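Local coordinates for protein thymidylate kinase (Ehrlichia chaffeensis, PDB 3LD9) that probably catalyses the ATP-dependent phosphorylation of dTMP to dTDP, a step of both the de novo and the salvage routes to dTTP, at residues I24-I29 / I148-D153; L40-L45 / I109-R114; E84-I89 / D135-L140; I120-Y125 / D181-I186. One frame throughout, in Å; residues are numbered along the deposited sequence.

Contact 1. Residues I24-I29 / I148-D153; sequences ITFEGI and ITFIID
Phe26 and Phe150 lie side by side on one face of the sheet, their side chains pointing the same way from paired positions on two parallel strands. The rings are tilted by 26° and slid apart, with centroids 5.2 Å from each other, so they barely overlap; Phe150 CD2 sits above the rim of the Phe26 ring, 3.7 Å from Phe26 CZ. The edge of the Phe150 ring receives the CG2 branch of Ile24, 3.8 Å from Phe150 CE2. CG2 stands anti to the backbone N of Ile24, beside its carbonyl carbon (CG1 at chi1 -62°), which places it at the ring's edge. Leu41 of helix 34-49 reaches Ile24 and Phe26 on this face.

On the face bearing Thr25 and Glu27 the pairing is polar at one end. Thr149 OG1 donates its proton to Thr25 OG1 at 2.8 Å and is also bonded to Arg193, while Glu27 CG rests 3.8 Å from Thr149 CG2. Four backbone bonds zip the strands together, among them Glu27 N to Phe150 O at 2.8 Å and Ile152 N to Glu27 O at 2.9 Å. Strand 22-27 is the middle strand of the five-stranded parallel sheet of the P-loop kinase fold, with 148-153 its neighbour on one side, and the chain leads on from it to Gly28, the first residue of the predicted ATP-binding loop.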
# COMPACT_ATOMS: atom_id res chain seq x y z
N ILE A 24 -21.10 -8.97 3.63
CA ILE A 24 -22.31 -8.46 2.97
C ILE A 24 -21.83 -7.60 1.80
O ILE A 24 -20.92 -6.78 1.97
CB ILE A 24 -23.12 -7.57 3.94
CG1 ILE A 24 -23.61 -8.40 5.15
CG2 ILE A 24 -24.24 -6.89 3.21
CD1 ILE A 24 -24.14 -7.57 6.30
N THR A 25 -22.41 -7.83 0.63
CA THR A 25 -22.16 -6.99 -0.55
C THR A 25 -23.42 -6.31 -1.04
O THR A 25 -24.51 -6.83 -0.83
CB THR A 25 -21.48 -7.77 -1.72
OG1 THR A 25 -22.41 -8.68 -2.32
CG2 THR A 25 -20.24 -8.52 -1.20
N PHE A 26 -23.25 -5.12 -1.61
CA PHE A 26 -24.27 -4.36 -2.30
C PHE A 26 -23.95 -4.31 -3.79
O PHE A 26 -22.81 -4.02 -4.19
CB PHE A 26 -24.40 -2.96 -1.71
CG PHE A 26 -25.20 -2.92 -0.42
CD1 PHE A 26 -26.58 -2.79 -0.45
CD2 PHE A 26 -24.57 -3.05 0.80
CE1 PHE A 26 -27.33 -2.76 0.74
CE2 PHE A 26 -25.28 -3.03 1.98
CZ PHE A 26 -26.68 -2.89 1.97
N GLU A 27 -24.96 -4.65 -4.60
CA GLU A 27 -24.83 -4.77 -6.03
C GLU A 27 -26.02 -4.15 -6.74
O GLU A 27 -27.06 -3.84 -6.11
CB GLU A 27 -24.73 -6.22 -6.46
CG GLU A 27 -23.49 -6.93 -5.98
CD GLU A 27 -22.21 -6.54 -6.74
OE1 GLU A 27 -22.25 -5.63 -7.63
OE2 GLU A 27 -21.19 -7.17 -6.45
N GLY A 28 -25.83 -3.96 -8.04
CA GLY A 28 -26.85 -3.38 -8.92
C GLY A 28 -26.25 -2.34 -9.84
O GLY A 28 -25.08 -1.98 -9.70
N ILE A 29 -27.05 -1.86 -10.78
CA ILE A 29 -26.58 -0.92 -11.81
C ILE A 29 -26.27 0.42 -11.14
O ILE A 29 -26.75 0.67 -10.04
CB ILE A 29 -27.61 -0.76 -13.00
N ILE A 148 -24.38 -12.66 2.23
CA ILE A 148 -25.64 -12.03 1.82
C ILE A 148 -25.28 -10.95 0.83
O ILE A 148 -24.39 -10.16 1.09
CB ILE A 148 -26.37 -11.34 3.02
CG1 ILE A 148 -26.76 -12.37 4.09
CG2 ILE A 148 -27.63 -10.61 2.54
CD1 ILE A 148 -27.32 -11.74 5.39
N THR A 149 -25.99 -10.90 -0.29
CA THR A 149 -25.79 -9.88 -1.32
C THR A 149 -27.11 -9.21 -1.64
O THR A 149 -28.08 -9.87 -2.01
CB THR A 149 -25.24 -10.52 -2.61
OG1 THR A 149 -23.92 -11.00 -2.36
CG2 THR A 149 -25.19 -9.52 -3.78
N PHE A 150 -27.17 -7.89 -1.44
CA PHE A 150 -28.35 -7.11 -1.78
C PHE A 150 -28.21 -6.53 -3.18
O PHE A 150 -27.31 -5.71 -3.43
CB PHE A 150 -28.53 -5.97 -0.78
CG PHE A 150 -28.78 -6.45 0.61
CD1 PHE A 150 -30.00 -6.96 0.95
CD2 PHE A 150 -27.79 -6.42 1.56
CE1 PHE A 150 -30.25 -7.38 2.22
CE2 PHE A 150 -28.03 -6.88 2.86
CZ PHE A 150 -29.26 -7.35 3.18
N ILE A 151 -29.07 -6.96 -4.09
CA ILE A 151 -29.11 -6.41 -5.43
C ILE A 151 -30.22 -5.37 -5.45
O ILE A 151 -31.41 -5.73 -5.42
CB ILE A 151 -29.31 -7.52 -6.50
CG1 ILE A 151 -28.09 -8.45 -6.56
CG2 ILE A 151 -29.57 -6.94 -7.88
CD1 ILE A 151 -28.36 -9.80 -7.16
N ILE A 152 -29.85 -4.09 -5.49
CA ILE A 152 -30.86 -3.02 -5.47
C ILE A 152 -31.50 -2.74 -6.86
O ILE A 152 -30.84 -2.24 -7.77
CB ILE A 152 -30.23 -1.70 -4.92
CG1 ILE A 152 -29.49 -1.94 -3.60
CG2 ILE A 152 -31.29 -0.66 -4.71
CD1 ILE A 152 -30.33 -2.61 -2.56
N ASP A 153 -32.79 -3.03 -7.02
CA ASP A 153 -33.44 -2.97 -8.32
C ASP A 153 -34.18 -1.65 -8.59
O ASP A 153 -35.19 -1.38 -7.94
CB ASP A 153 -34.45 -4.12 -8.42
CG ASP A 153 -34.92 -4.39 -9.84
OD1 ASP A 153 -34.23 -4.01 -10.80
OD2 ASP A 153 -35.97 -5.04 -9.98

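Contact 2. Residues L40-L45 / I109-R114; sequences LLAEYL and IVICDR
Ile111 drives its CD1 methyl into the flank of helix 34-49, and no other side chain here gives up as much surface to the contact. The methyl lands on the backbone, Ile111 CD1 lying 3.6 Å from Ala42 CA. Leu41 CG is 4.1 Å from the same Ile111 CD1, which is thus seated against two successive helical residues by apolar contact, with no hydrogen bond between the segments. An extended chain (chi2 165°) carries CD1 this far from the strand; the small side chain of Ala42 lets it come close to the helix.

Leu45, one turn further along the helix, is next in buried area. Leu45 CD1 lies 4.0 Å from Ile109 CG2 and 4.2 Å from Ile111 CD1, touching two strand residues of the same face. Helix and strand run nearly antiparallel, at 168°, as expected of a beta-alpha-beta crossover: helix 34-49 leaves the P-loop after strand 22-27 and leads to strand 54-58, passing over strand 109-113, which lies between those two in the sheet.

Ile109 contributes its CG2 branch and meets the Leu45 side chain at about a right angle. Polar chemistry appears at the carboxyl end of the strand, where Asp113 forms a salt bridge with Lys34 and a hydrogen bond with Thr35, both residues of the predicted ATP site.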
# COMPACT_ATOMS: atom_id res chain seq x y z
N LEU A 40 -25.68 3.36 4.88
CA LEU A 40 -26.76 3.28 5.86
C LEU A 40 -26.69 2.00 6.68
O LEU A 40 -26.84 2.04 7.89
CB LEU A 40 -28.13 3.39 5.17
CG LEU A 40 -28.46 4.74 4.53
CD1 LEU A 40 -29.78 4.62 3.76
CD2 LEU A 40 -28.57 5.83 5.58
N LEU A 41 -26.46 0.86 6.02
CA LEU A 41 -26.32 -0.39 6.75
C LEU A 41 -25.09 -0.36 7.67
O LEU A 41 -25.14 -0.90 8.79
CB LEU A 41 -26.24 -1.57 5.80
CG LEU A 41 -26.24 -2.95 6.47
CD1 LEU A 41 -27.55 -3.12 7.29
CD2 LEU A 41 -26.00 -4.11 5.46
N ALA A 42 -23.99 0.25 7.20
CA ALA A 42 -22.76 0.39 8.01
C ALA A 42 -23.04 1.16 9.32
O ALA A 42 -22.57 0.79 10.39
CB ALA A 42 -21.65 1.07 7.23
N GLU A 43 -23.81 2.23 9.21
CA GLU A 43 -24.20 2.99 10.38
C GLU A 43 -25.09 2.14 11.28
O GLU A 43 -24.87 2.03 12.48
CB GLU A 43 -24.95 4.24 9.97
CG GLU A 43 -24.08 5.25 9.26
CD GLU A 43 -24.90 6.37 8.62
OE1 GLU A 43 -24.40 6.97 7.62
OE2 GLU A 43 -26.04 6.63 9.08
N TYR A 44 -26.10 1.53 10.68
CA TYR A 44 -27.04 0.68 11.41
C TYR A 44 -26.32 -0.44 12.22
O TYR A 44 -26.59 -0.65 13.42
CB TYR A 44 -28.10 0.09 10.46
CG TYR A 44 -29.08 -0.79 11.18
CD1 TYR A 44 -30.01 -0.26 12.06
CD2 TYR A 44 -29.05 -2.16 11.02
CE1 TYR A 44 -30.88 -1.07 12.74
CE2 TYR A 44 -29.90 -2.98 11.70
CZ TYR A 44 -30.82 -2.43 12.55
OH TYR A 44 -31.69 -3.26 13.22
N LEU A 45 -25.41 -1.16 11.56
CA LEU A 45 -24.69 -2.25 12.21
C LEU A 45 -23.59 -1.76 13.17
O LEU A 45 -23.29 -2.43 14.16
CB LEU A 45 -24.14 -3.21 11.15
CG LEU A 45 -25.21 -3.95 10.34
CD1 LEU A 45 -24.59 -4.90 9.29
CD2 LEU A 45 -26.18 -4.73 11.24
N ILE A 109 -17.74 -7.76 10.74
CA ILE A 109 -18.69 -7.63 9.65
C ILE A 109 -18.04 -6.76 8.54
O ILE A 109 -17.58 -5.62 8.79
CB ILE A 109 -20.00 -6.95 10.13
CG1 ILE A 109 -20.73 -7.79 11.20
CG2 ILE A 109 -20.95 -6.64 8.97
CD1 ILE A 109 -21.58 -6.93 12.19
N VAL A 110 -17.99 -7.30 7.32
CA VAL A 110 -17.52 -6.53 6.17
C VAL A 110 -18.69 -6.21 5.25
O VAL A 110 -19.45 -7.10 4.87
CB VAL A 110 -16.44 -7.32 5.38
CG1 VAL A 110 -16.09 -6.60 4.06
CG2 VAL A 110 -15.19 -7.61 6.26
N ILE A 111 -18.82 -4.94 4.88
CA ILE A 111 -19.80 -4.50 3.88
C ILE A 111 -19.03 -3.95 2.68
O ILE A 111 -18.30 -2.98 2.81
CB ILE A 111 -20.74 -3.40 4.47
CG1 ILE A 111 -21.46 -3.91 5.71
CG2 ILE A 111 -21.76 -2.94 3.43
CD1 ILE A 111 -22.14 -2.81 6.59
N CYS A 112 -19.18 -4.57 1.51
CA CYS A 112 -18.52 -4.13 0.31
C CYS A 112 -19.48 -3.62 -0.73
O CYS A 112 -20.36 -4.36 -1.17
CB CYS A 112 -17.68 -5.27 -0.31
SG CYS A 112 -16.57 -4.62 -1.60
N ASP A 113 -19.29 -2.37 -1.11
CA ASP A 113 -20.04 -1.68 -2.16
C ASP A 113 -19.43 -2.03 -3.53
O ASP A 113 -18.36 -1.53 -3.88
CB ASP A 113 -20.01 -0.16 -1.86
CG ASP A 113 -20.58 0.72 -3.00
OD1 ASP A 113 -21.23 0.22 -3.95
OD2 ASP A 113 -20.39 1.96 -2.89
N ARG A 114 -20.12 -2.91 -4.27
CA ARG A 114 -19.67 -3.54 -5.53
C ARG A 114 -18.65 -4.67 -5.29
O ARG A 114 -17.70 -4.51 -4.56
CB ARG A 114 -19.09 -2.55 -6.60
CG ARG A 114 -19.99 -1.38 -7.07
CD ARG A 114 -19.47 -0.79 -8.47
NE ARG A 114 -20.43 0.08 -9.20
CZ ARG A 114 -21.45 -0.34 -10.01
NH1 ARG A 114 -21.73 -1.65 -10.19
NH2 ARG A 114 -22.26 0.55 -10.61

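Contact 3. Residues E84-I89 / D135-L140; sequences ELLFFI and DQLNDL
Leu137 projects from helix 131-141 into a group of three side chains on helix 81-105, Leu85, Leu86 and Ile89. The two helices run nearly parallel; the axes of the two short segments pass 10.8 Å apart at an angle of 22°. They belong to the helical layers around the parallel sheet of the P-loop nucleoside monophosphate kinase fold.

At the root of the Leu137 side chain, CB faces Ile89 and meets both of its branches: Ile89 CD1 is 4.0 Å from Leu137 CB, and Ile89 CG2 is 4.1 Å from it. Beyond, CG stands anti to the carbonyl carbon of its own residue (chi1 -74°), and the extended chi2 brings CD1 forward to the neighbouring helix. This terminal methyl touches two leucines of the other helix, with Leu85 CD2 at 3.9 Å and Leu86 CD2 at 4.1 Å from Leu137 CD1. The Leu137 side chain crosses Leu86 and Ile89 at about right angles but meets Leu85 obliquely.

The packing is buried, and part of it borders the subunit interface: Leu86 also touches Ala90 of the second subunit, and Leu140 packs on Leu133 of that subunit. Helix 116-126 closes in on Leu85 through Thr119 and Gln123.

One polar group adjoins the apolar cluster. Asn138 OD1 accepts a hydrogen bond from Arg92 NH1 and lies beside the CD1 methyl of Ile89, whose chain is bent at chi2 (-71°); the 3.1 Å between Asn138 OD1 and Ile89 CD1 is unusually short, and its exact value is doubtful.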
# COMPACT_ATOMS: atom_id res chain seq x y z
N GLU A 84 -9.69 -4.42 -18.93
CA GLU A 84 -10.36 -3.78 -17.81
C GLU A 84 -10.82 -4.82 -16.80
O GLU A 84 -10.66 -4.65 -15.59
CB GLU A 84 -11.54 -2.92 -18.29
CG GLU A 84 -12.35 -2.23 -17.17
CD GLU A 84 -13.58 -1.49 -17.69
OE1 GLU A 84 -14.04 -1.81 -18.77
OE2 GLU A 84 -14.11 -0.62 -16.99
N LEU A 85 -11.38 -5.91 -17.29
CA LEU A 85 -11.74 -7.03 -16.42
C LEU A 85 -10.53 -7.49 -15.59
O LEU A 85 -10.63 -7.65 -14.39
CB LEU A 85 -12.26 -8.19 -17.27
CG LEU A 85 -12.33 -9.56 -16.60
CD1 LEU A 85 -13.32 -9.53 -15.45
CD2 LEU A 85 -12.76 -10.58 -17.63
N LEU A 86 -9.39 -7.67 -16.24
CA LEU A 86 -8.24 -8.20 -15.53
C LEU A 86 -7.71 -7.19 -14.51
O LEU A 86 -7.25 -7.59 -13.43
CB LEU A 86 -7.15 -8.65 -16.52
CG LEU A 86 -7.59 -9.92 -17.29
CD1 LEU A 86 -6.90 -10.01 -18.64
CD2 LEU A 86 -7.41 -11.23 -16.48
N PHE A 87 -7.80 -5.89 -14.81
CA PHE A 87 -7.38 -4.92 -13.80
C PHE A 87 -8.28 -5.06 -12.58
O PHE A 87 -7.79 -5.09 -11.45
CB PHE A 87 -7.40 -3.47 -14.28
CG PHE A 87 -6.19 -3.06 -15.05
CD1 PHE A 87 -4.97 -2.96 -14.43
CD2 PHE A 87 -6.29 -2.72 -16.39
CE1 PHE A 87 -3.82 -2.56 -15.16
CE2 PHE A 87 -5.20 -2.35 -17.12
CZ PHE A 87 -3.96 -2.27 -16.51
N PHE A 88 -9.58 -5.21 -12.81
CA PHE A 88 -10.53 -5.34 -11.68
C PHE A 88 -10.31 -6.61 -10.88
O PHE A 88 -10.55 -6.63 -9.68
CB PHE A 88 -12.01 -5.31 -12.12
CG PHE A 88 -12.48 -4.00 -12.70
CD1 PHE A 88 -11.85 -2.81 -12.43
CD2 PHE A 88 -13.62 -4.00 -13.51
CE1 PHE A 88 -12.31 -1.62 -12.99
CE2 PHE A 88 -14.12 -2.82 -14.05
CZ PHE A 88 -13.45 -1.62 -13.80
N ILE A 89 -9.90 -7.68 -11.55
CA ILE A 89 -9.66 -8.96 -10.88
C ILE A 89 -8.35 -8.86 -10.05
O ILE A 89 -8.31 -9.27 -8.90
CB ILE A 89 -9.67 -10.12 -11.90
CG1 ILE A 89 -11.07 -10.28 -12.50
CG2 ILE A 89 -9.23 -11.41 -11.26
CD1 ILE A 89 -12.14 -10.87 -11.52
N ASP A 135 -16.39 -16.16 -13.73
CA ASP A 135 -16.54 -17.01 -12.55
C ASP A 135 -15.20 -17.62 -12.09
O ASP A 135 -14.88 -17.63 -10.89
CB ASP A 135 -17.56 -18.14 -12.79
CG ASP A 135 -18.99 -17.67 -12.70
OD1 ASP A 135 -19.85 -18.40 -13.24
OD2 ASP A 135 -19.27 -16.59 -12.10
N GLN A 136 -14.43 -18.13 -13.05
CA GLN A 136 -13.14 -18.75 -12.76
C GLN A 136 -12.16 -17.72 -12.17
O GLN A 136 -11.45 -18.04 -11.24
CB GLN A 136 -12.53 -19.40 -14.01
CG GLN A 136 -13.23 -20.65 -14.54
CD GLN A 136 -12.61 -21.13 -15.86
OE1 GLN A 136 -11.55 -20.65 -16.28
NE2 GLN A 136 -13.26 -22.09 -16.51
N LEU A 137 -12.11 -16.53 -12.76
CA LEU A 137 -11.21 -15.48 -12.32
C LEU A 137 -11.54 -15.03 -10.90
O LEU A 137 -10.65 -14.90 -10.07
CB LEU A 137 -11.27 -14.30 -13.29
CG LEU A 137 -10.56 -14.52 -14.64
CD1 LEU A 137 -10.82 -13.35 -15.60
CD2 LEU A 137 -9.09 -14.74 -14.43
N ASN A 138 -12.83 -14.84 -10.62
CA ASN A 138 -13.29 -14.56 -9.28
C ASN A 138 -12.94 -15.67 -8.30
O ASN A 138 -12.43 -15.37 -7.21
CB ASN A 138 -14.80 -14.29 -9.25
CG ASN A 138 -15.17 -12.91 -9.75
OD1 ASN A 138 -14.38 -11.96 -9.67
ND2 ASN A 138 -16.39 -12.78 -10.28
N ASP A 139 -13.17 -16.93 -8.65
CA ASP A 139 -12.83 -18.01 -7.71
C ASP A 139 -11.33 -18.16 -7.53
O ASP A 139 -10.88 -18.69 -6.52
CB ASP A 139 -13.40 -19.37 -8.10
CG ASP A 139 -13.34 -20.38 -6.94
OD1 ASP A 139 -12.94 -21.53 -7.17
OD2 ASP A 139 -13.67 -20.02 -5.76
N LEU A 140 -10.58 -17.75 -8.54
CA LEU A 140 -9.15 -17.76 -8.46
C LEU A 140 -8.70 -16.78 -7.39
O LEU A 140 -7.76 -17.06 -6.68
CB LEU A 140 -8.51 -17.38 -9.82
CG LEU A 140 -6.99 -17.35 -9.89
CD1 LEU A 140 -6.38 -18.78 -9.84
CD2 LEU A 140 -6.55 -16.62 -11.13

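Contact 4. Residues I120-Y125 / D181-I186; sequences IAYQGY and DGFYDI
The ring of Tyr125 lies flat against the backbone of Gly182, whose CA stands over the ring centre at 3.4 Å from the centroid and 7° off the ring normal, a close CH-pi contact. Ile120 O lies at the edge of this ring, in its plane. Also at the edge, Asp185 OD2 approaches the hydroxyl, with the carboxylate plane turned 57° from that of the ring. Tyr125 OH donates to Asp185 OD2 at 2.5 Å, a length so short that its exact value is doubtful. Phe183 repeats the theme with the roles of the helices exchanged: Ala121 CB sits over the centre of its face, 3.5 Å from the centroid, and Tyr122 CE1 comes to its edge.

With no side chain at Gly182, the Tyr125 ring rests directly on the CA. The helices come together tightly, Ala121 CA and Gly182 CA being 4.6 Å apart, and cross at 116°. Ile120 CG2 also meets Ile186 CD1 at 3.6 Å, both residues being buried. A wider pi-type turn at 120-125 bonds Tyr125 N to Ile120 O.

Tyr122 bonds through its hydroxyl to the backbone N of Asp30, and Phe183 packs beside Gly28. This steep crossing of helices 116-126 and 173-189 over small residues thus borders the P-loop, the predicted ATP-binding site of the kinase fold.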
# COMPACT_ATOMS: atom_id res chain seq x y z
N ILE A 120 -19.66 -9.79 -13.35
CA ILE A 120 -20.49 -10.61 -14.27
C ILE A 120 -21.47 -9.75 -15.05
O ILE A 120 -21.61 -9.88 -16.28
CB ILE A 120 -21.28 -11.71 -13.50
CG1 ILE A 120 -20.33 -12.85 -13.08
CG2 ILE A 120 -22.42 -12.24 -14.33
CD1 ILE A 120 -20.02 -13.82 -14.23
N ALA A 121 -22.17 -8.86 -14.35
CA ALA A 121 -23.16 -8.02 -15.01
C ALA A 121 -22.54 -7.05 -16.01
O ALA A 121 -23.02 -6.92 -17.12
CB ALA A 121 -24.04 -7.27 -13.95
N TYR A 122 -21.48 -6.36 -15.62
CA TYR A 122 -20.87 -5.37 -16.51
C TYR A 122 -19.93 -6.00 -17.53
O TYR A 122 -20.10 -5.78 -18.74
CB TYR A 122 -20.17 -4.28 -15.72
CG TYR A 122 -21.14 -3.26 -15.18
CD1 TYR A 122 -21.76 -3.41 -13.94
CD2 TYR A 122 -21.47 -2.15 -15.94
CE1 TYR A 122 -22.65 -2.46 -13.46
CE2 TYR A 122 -22.36 -1.21 -15.49
CZ TYR A 122 -22.95 -1.36 -14.25
OH TYR A 122 -23.86 -0.39 -13.86
N GLN A 123 -18.93 -6.77 -17.08
CA GLN A 123 -17.93 -7.30 -18.01
C GLN A 123 -18.50 -8.45 -18.86
O GLN A 123 -18.10 -8.64 -20.02
CB GLN A 123 -16.66 -7.78 -17.29
CG GLN A 123 -15.65 -6.64 -16.94
CD GLN A 123 -16.31 -5.48 -16.22
OE1 GLN A 123 -16.67 -5.62 -15.06
NE2 GLN A 123 -16.49 -4.35 -16.90
N GLY A 124 -19.40 -9.23 -18.26
CA GLY A 124 -19.96 -10.39 -18.93
C GLY A 124 -21.17 -10.08 -19.81
O GLY A 124 -21.12 -10.17 -21.02
N TYR A 125 -22.27 -9.68 -19.19
CA TYR A 125 -23.48 -9.36 -19.97
C TYR A 125 -23.29 -8.08 -20.76
O TYR A 125 -23.55 -8.05 -21.96
CB TYR A 125 -24.69 -9.26 -19.05
CG TYR A 125 -25.26 -10.59 -18.64
CD1 TYR A 125 -24.60 -11.40 -17.72
CD2 TYR A 125 -26.48 -11.03 -19.15
CE1 TYR A 125 -25.15 -12.64 -17.33
CE2 TYR A 125 -27.04 -12.26 -18.76
CZ TYR A 125 -26.36 -13.06 -17.86
OH TYR A 125 -26.91 -14.26 -17.48
N ASP A 181 -30.31 -7.45 -17.03
CA ASP A 181 -30.56 -8.88 -17.18
C ASP A 181 -29.53 -9.71 -16.43
O ASP A 181 -29.88 -10.69 -15.79
CB ASP A 181 -30.52 -9.28 -18.65
CG ASP A 181 -31.78 -8.89 -19.41
OD1 ASP A 181 -32.85 -8.65 -18.79
OD2 ASP A 181 -31.66 -8.80 -20.65
N GLY A 182 -28.27 -9.32 -16.50
CA GLY A 182 -27.20 -10.01 -15.75
C GLY A 182 -27.43 -10.08 -14.24
O GLY A 182 -27.34 -11.14 -13.63
N PHE A 183 -27.79 -8.96 -13.64
CA PHE A 183 -28.15 -8.98 -12.23
C PHE A 183 -29.33 -9.91 -11.90
O PHE A 183 -29.30 -10.58 -10.87
CB PHE A 183 -28.42 -7.56 -11.72
CG PHE A 183 -27.17 -6.74 -11.56
CD1 PHE A 183 -26.13 -7.17 -10.75
CD2 PHE A 183 -27.03 -5.52 -12.20
CE1 PHE A 183 -25.00 -6.43 -10.59
CE2 PHE A 183 -25.89 -4.77 -12.05
CZ PHE A 183 -24.87 -5.22 -11.23
N TYR A 184 -30.32 -9.99 -12.77
CA TYR A 184 -31.47 -10.87 -12.51
C TYR A 184 -31.08 -12.34 -12.60
O TYR A 184 -31.48 -13.14 -11.75
CB TYR A 184 -32.63 -10.58 -13.46
CG TYR A 184 -33.39 -9.29 -13.20
CD1 TYR A 184 -33.42 -8.69 -11.93
CD2 TYR A 184 -34.13 -8.70 -14.22
CE1 TYR A 184 -34.14 -7.51 -11.70
CE2 TYR A 184 -34.84 -7.53 -14.00
CZ TYR A 184 -34.85 -6.94 -12.76
OH TYR A 184 -35.56 -5.78 -12.58
N ASP A 185 -30.32 -12.69 -13.63
CA ASP A 185 -29.83 -14.06 -13.77
C ASP A 185 -28.95 -14.48 -12.60
O ASP A 185 -29.03 -15.62 -12.15
CB ASP A 185 -29.05 -14.25 -15.07
CG ASP A 185 -29.94 -14.21 -16.28
OD1 ASP A 185 -31.18 -14.30 -16.12
OD2 ASP A 185 -29.40 -14.08 -17.39
N ILE A 186 -28.11 -13.59 -12.10
CA ILE A 186 -27.28 -13.90 -10.92
C ILE A 186 -28.19 -14.20 -9.71
O ILE A 186 -27.95 -15.16 -8.95
CB ILE A 186 -26.29 -12.76 -10.58
CG1 ILE A 186 -25.25 -12.60 -11.68
CG2 ILE A 186 -25.57 -13.02 -9.21
CD1 ILE A 186 -24.44 -11.36 -11.54

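How the contacts relate
Contact 1 lies nearest the chain's centre and is the most thoroughly bonded, joining neighbouring strands by backbone hydrogen bonds. Contact 2 adds a helix to the same sheet and is purely apolar; Ile24 N and Val110 O, 2.8 Å apart and probably hydrogen-bonded, tie the two together. Contacts 3 and 4 are helix-on-helix: contact 3 is buried and reaches toward the second subunit, whereas contact 4 is only partly buried and includes a tyrosine-aspartate hydrogen bond, the aspartate being exposed. Those two share a border where Ile120 packs on Asp135. Asp153 OD2 and Tyr184 OH, 2.7 Å apart and probably hydrogen-bonded, link contacts 1 and 4, while contact 3 stands apart from the predicted nucleotide site.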